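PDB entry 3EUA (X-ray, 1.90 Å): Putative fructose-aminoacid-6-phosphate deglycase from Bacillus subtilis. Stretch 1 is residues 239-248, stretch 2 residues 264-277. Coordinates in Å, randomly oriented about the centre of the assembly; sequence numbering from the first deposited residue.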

# COMPACT_ATOMS: atom_id res chain seq x y z
N ILE A 239 4.70 -12.31 14.85
CA ILE A 239 5.63 -13.19 14.15
C ILE A 239 7.07 -13.14 14.67
O ILE A 239 7.82 -14.10 14.52
CB ILE A 239 5.69 -12.85 12.61
CG1 ILE A 239 6.07 -14.08 11.79
CG2 ILE A 239 6.67 -11.76 12.33
CD1 ILE A 239 5.08 -15.24 11.87
N ILE A 240 7.45 -12.07 15.34
CA ILE A 240 8.83 -11.95 15.75
C ILE A 240 9.20 -12.80 16.97
O ILE A 240 8.40 -13.01 17.90
CB ILE A 240 9.26 -10.45 15.95
CG1 ILE A 240 10.78 -10.28 15.81
CG2 ILE A 240 8.79 -9.87 17.30
CD1 ILE A 240 11.23 -8.81 15.76
N ASP A 241 10.41 -13.35 16.89
CA ASP A 241 11.04 -14.10 17.97
C ASP A 241 12.55 -13.97 17.68
O ASP A 241 12.92 -13.32 16.70
CB ASP A 241 10.50 -15.54 18.14
CG ASP A 241 10.90 -16.48 17.03
OD1 ASP A 241 11.88 -16.20 16.33
OD2 ASP A 241 10.26 -17.55 16.91
N GLU A 242 13.43 -14.59 18.47
CA GLU A 242 14.87 -14.38 18.24
C GLU A 242 15.42 -14.92 16.93
O GLU A 242 16.50 -14.52 16.50
CB GLU A 242 15.70 -14.90 19.42
CG GLU A 242 15.45 -14.05 20.67
CD GLU A 242 16.30 -14.43 21.89
OE1 GLU A 242 17.08 -15.43 21.84
OE2 GLU A 242 16.17 -13.70 22.90
N SER A 243 14.67 -15.79 16.28
CA SER A 243 15.17 -16.36 15.03
C SER A 243 14.68 -15.66 13.75
O SER A 243 15.15 -16.02 12.67
CB SER A 243 14.76 -17.85 14.94
OG SER A 243 13.36 -17.98 14.67
N VAL A 244 13.76 -14.70 13.84
CA VAL A 244 13.21 -14.07 12.64
C VAL A 244 14.01 -12.81 12.24
O VAL A 244 14.06 -11.85 12.99
CB VAL A 244 11.73 -13.70 12.79
CG1 VAL A 244 11.19 -13.14 11.43
CG2 VAL A 244 10.91 -14.92 13.22
N PRO A 245 14.69 -12.83 11.08
CA PRO A 245 15.41 -11.64 10.68
C PRO A 245 14.52 -10.45 10.22
O PRO A 245 13.60 -10.61 9.40
CB PRO A 245 16.24 -12.11 9.49
CG PRO A 245 16.25 -13.58 9.55
CD PRO A 245 14.92 -13.91 10.11
N PHE A 246 14.84 -9.28 10.75
CA PHE A 246 14.18 -8.01 10.41
C PHE A 246 15.18 -6.94 10.05
O PHE A 246 16.13 -6.74 10.79
CB PHE A 246 13.36 -7.47 11.61
CG PHE A 246 11.89 -7.88 11.60
CD1 PHE A 246 11.49 -9.12 12.08
CD2 PHE A 246 10.93 -7.02 11.12
CE1 PHE A 246 10.14 -9.49 12.09
CE2 PHE A 246 9.58 -7.40 11.12
CZ PHE A 246 9.20 -8.62 11.59
N ILE A 247 14.97 -6.29 8.91
CA ILE A 247 15.75 -5.14 8.50
C ILE A 247 14.83 -3.98 8.84
O ILE A 247 13.70 -3.91 8.32
CB ILE A 247 16.04 -5.06 7.00
CG1 ILE A 247 17.00 -6.16 6.54
CG2 ILE A 247 16.63 -3.66 6.63
CD1 ILE A 247 17.05 -6.25 5.02
N ILE A 248 15.30 -3.08 9.69
CA ILE A 248 14.51 -1.96 10.17
C ILE A 248 15.12 -0.63 9.79
O ILE A 248 16.30 -0.37 10.04
CB ILE A 248 14.41 -2.06 11.69
CG1 ILE A 248 13.60 -3.31 12.03
CG2 ILE A 248 13.82 -0.75 12.28
CD1 ILE A 248 13.38 -3.58 13.53
N THR A 264 12.17 -0.45 19.18
CA THR A 264 12.20 -0.71 20.62
C THR A 264 11.64 -2.10 20.93
O THR A 264 12.26 -2.88 21.65
CB THR A 264 11.43 0.39 21.42
OG1 THR A 264 12.08 1.66 21.24
CG2 THR A 264 11.41 0.08 22.89
N PHE A 265 10.45 -2.39 20.40
CA PHE A 265 9.83 -3.67 20.63
C PHE A 265 10.67 -4.81 20.08
O PHE A 265 10.94 -5.77 20.79
CB PHE A 265 8.44 -3.70 19.98
CG PHE A 265 7.74 -4.99 20.14
CD1 PHE A 265 7.02 -5.25 21.30
CD2 PHE A 265 7.75 -5.95 19.13
CE1 PHE A 265 6.36 -6.42 21.46
CE2 PHE A 265 7.09 -7.16 19.28
CZ PHE A 265 6.39 -7.39 20.44
N SER A 266 11.11 -4.66 18.82
CA SER A 266 11.88 -5.68 18.11
C SER A 266 13.18 -6.04 18.83
O SER A 266 13.60 -7.20 18.79
CB SER A 266 12.15 -5.26 16.66
OG SER A 266 10.92 -4.97 15.99
N LYS A 267 13.83 -5.05 19.45
CA LYS A 267 15.04 -5.28 20.21
C LYS A 267 14.79 -6.10 21.49
O LYS A 267 15.68 -6.82 21.94
CB LYS A 267 15.71 -3.95 20.56
CG LYS A 267 16.33 -3.22 19.38
CD LYS A 267 17.45 -2.26 19.84
CE LYS A 267 16.98 -1.10 20.68
NZ LYS A 267 18.13 -0.52 21.46
N LYS A 268 13.59 -6.00 22.05
CA LYS A 268 13.25 -6.76 23.25
C LYS A 268 12.87 -8.21 22.94
O LYS A 268 13.29 -9.12 23.66
CB LYS A 268 12.11 -6.08 24.01
CG LYS A 268 11.77 -6.71 25.38
CD LYS A 268 10.71 -5.84 26.11
CE LYS A 268 10.35 -6.33 27.51
NZ LYS A 268 11.53 -6.23 28.40
N TYR A 269 12.09 -8.41 21.88
CA TYR A 269 11.59 -9.74 21.51
C TYR A 269 12.24 -10.43 20.32
O TYR A 269 12.02 -11.62 20.08
CB TYR A 269 10.09 -9.62 21.26
CG TYR A 269 9.46 -9.19 22.51
CD1 TYR A 269 9.29 -10.09 23.55
CD2 TYR A 269 9.13 -7.88 22.71
CE1 TYR A 269 8.77 -9.69 24.73
CE2 TYR A 269 8.61 -7.46 23.89
CZ TYR A 269 8.42 -8.35 24.90
OH TYR A 269 7.87 -7.89 26.07
N GLY A 270 13.01 -9.68 19.56
CA GLY A 270 13.72 -10.22 18.43
C GLY A 270 15.18 -10.25 18.79
O GLY A 270 15.56 -10.01 19.94
N LYS A 271 16.00 -10.57 17.79
CA LYS A 271 17.45 -10.63 17.96
C LYS A 271 18.20 -10.40 16.65
O LYS A 271 19.13 -9.61 16.60
CB LYS A 271 17.89 -11.99 18.53
CG LYS A 271 19.41 -12.16 18.70
CD LYS A 271 19.74 -13.53 19.33
N LYS A 272 17.79 -11.08 15.58
CA LYS A 272 18.45 -10.94 14.28
C LYS A 272 17.97 -9.68 13.59
O LYS A 272 17.25 -9.73 12.58
CB LYS A 272 18.20 -12.17 13.39
CG LYS A 272 18.77 -13.55 13.89
CD LYS A 272 18.15 -14.67 13.03
CE LYS A 272 18.57 -16.10 13.33
NZ LYS A 272 17.83 -17.09 12.44
N LEU A 273 18.36 -8.54 14.13
CA LEU A 273 17.93 -7.22 13.62
C LEU A 273 19.04 -6.52 12.87
O LEU A 273 20.19 -6.53 13.30
CB LEU A 273 17.53 -6.31 14.78
CG LEU A 273 16.46 -6.80 15.74
CD1 LEU A 273 16.11 -5.71 16.71
CD2 LEU A 273 15.21 -7.25 14.99
N THR A 274 18.70 -5.95 11.71
CA THR A 274 19.67 -5.21 10.91
C THR A 274 19.06 -3.85 10.85
O THR A 274 18.06 -3.65 10.14
CB THR A 274 19.86 -5.81 9.51
OG1 THR A 274 20.46 -7.11 9.65
CG2 THR A 274 20.78 -4.97 8.71
N VAL A 275 19.64 -2.91 11.58
CA VAL A 275 19.06 -1.58 11.70
C VAL A 275 19.83 -0.51 10.92
O VAL A 275 21.03 -0.37 11.07
CB VAL A 275 19.03 -1.13 13.20
CG1 VAL A 275 18.35 0.21 13.36
CG2 VAL A 275 18.34 -2.21 14.07
N LEU A 276 19.12 0.22 10.07
CA LEU A 276 19.74 1.33 9.31
C LEU A 276 19.05 2.57 9.78
O LEU A 276 17.84 2.75 9.53
CB LEU A 276 19.55 1.19 7.79
CG LEU A 276 20.43 0.18 7.08
CD1 LEU A 276 19.99 -1.24 7.42
CD2 LEU A 276 20.34 0.48 5.59
N ASP A 277 19.78 3.41 10.49
CA ASP A 277 19.21 4.64 11.04
C ASP A 277 19.83 5.84 10.35
O ASP A 277 21.04 6.10 10.50
CB ASP A 277 19.44 4.70 12.57
CG ASP A 277 18.78 5.92 13.25
OD1 ASP A 277 18.29 6.86 12.58
OD2 ASP A 277 18.77 5.95 14.50
O HOH W 1 14.94 -11.56 15.42

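The contact joins a short parallel strand pair to a helix end, and the side chains follow from that frame. F246, I247 and I248 run beside L273, T274 and V275 with their axes 11° apart. Four hydrogen bonds fix the register: F246 N to K272 O (3.1 Å), T274 N to F246 O (2.8 Å), I248 N to T274 O (2.9 Å) and L276 N to I248 O (2.9 Å). The edge of stretch 1 thus gives and receives at F246 and again at I248, while I247 makes no backbone hydrogen bond to stretch 2 through its own amide or carbonyl and offers CA, 3.2 Å from T274 O.

Alternation then sorts the side chains. I247 and T274 share one face, both with chi1 in m, and I247 CG1 lies 4.1 Å from T274 CB. I247 also reaches along the strand, its CG2 4.2 Å from L276 CD1. The other face carries F246, L273, I248 and V275. L273, m at chi1 and t at chi2, has its end come nearer to stretch 1: its CD2 sits 3.9 Å from F246 CB, 4.4 Å from I248 CD1 and 4.3 Å from I240 CD1, so one methyl meets three residues. F246 does the reverse; its chi1 of -93° lies between wells, and its ring leads away, leaving CB to make the contact. I248 is extended (m, t), which carries CD1 to 3.7 Å from S266 OG on the helix.

I240 is the counterpart from the loop. With chi1 and chi2 both t, its CD1 packs 3.8 Å from S266 CB and 3.9 Å from G270 CA, while CG2 lies 3.8 Å from F265 CE2, oblique to the ring, and 4.2 Å from Y269 CB. G270, the first residue to leave helical phi/psi, leaves room for this methyl: an ideal CB there would fall 2.7 Å from I240 CD1, a clash.

Beyond the helix, polar groups hold the loops. The type I turn from D241 to V244 is braced by D241 OD1, which accepts from both S243 N and S243 OG, each at 2.8 Å; chi1 is p in both residues. D241 O accepts from V244 N at 3.3 Å, closing the turn. K272, m at chi1 and t at every later chi, stretches along the turn so that NZ donates to S243 O at 2.9 Å; K272 CG passes 3.6 Å from E242 O, and K272 CD lies 4.1 Å from P245 CG. Water 1 ties the loops together, donating to D241 O (3.0 Å) and V244 O (2.6 Å) and accepting from K271 N (2.8 Å).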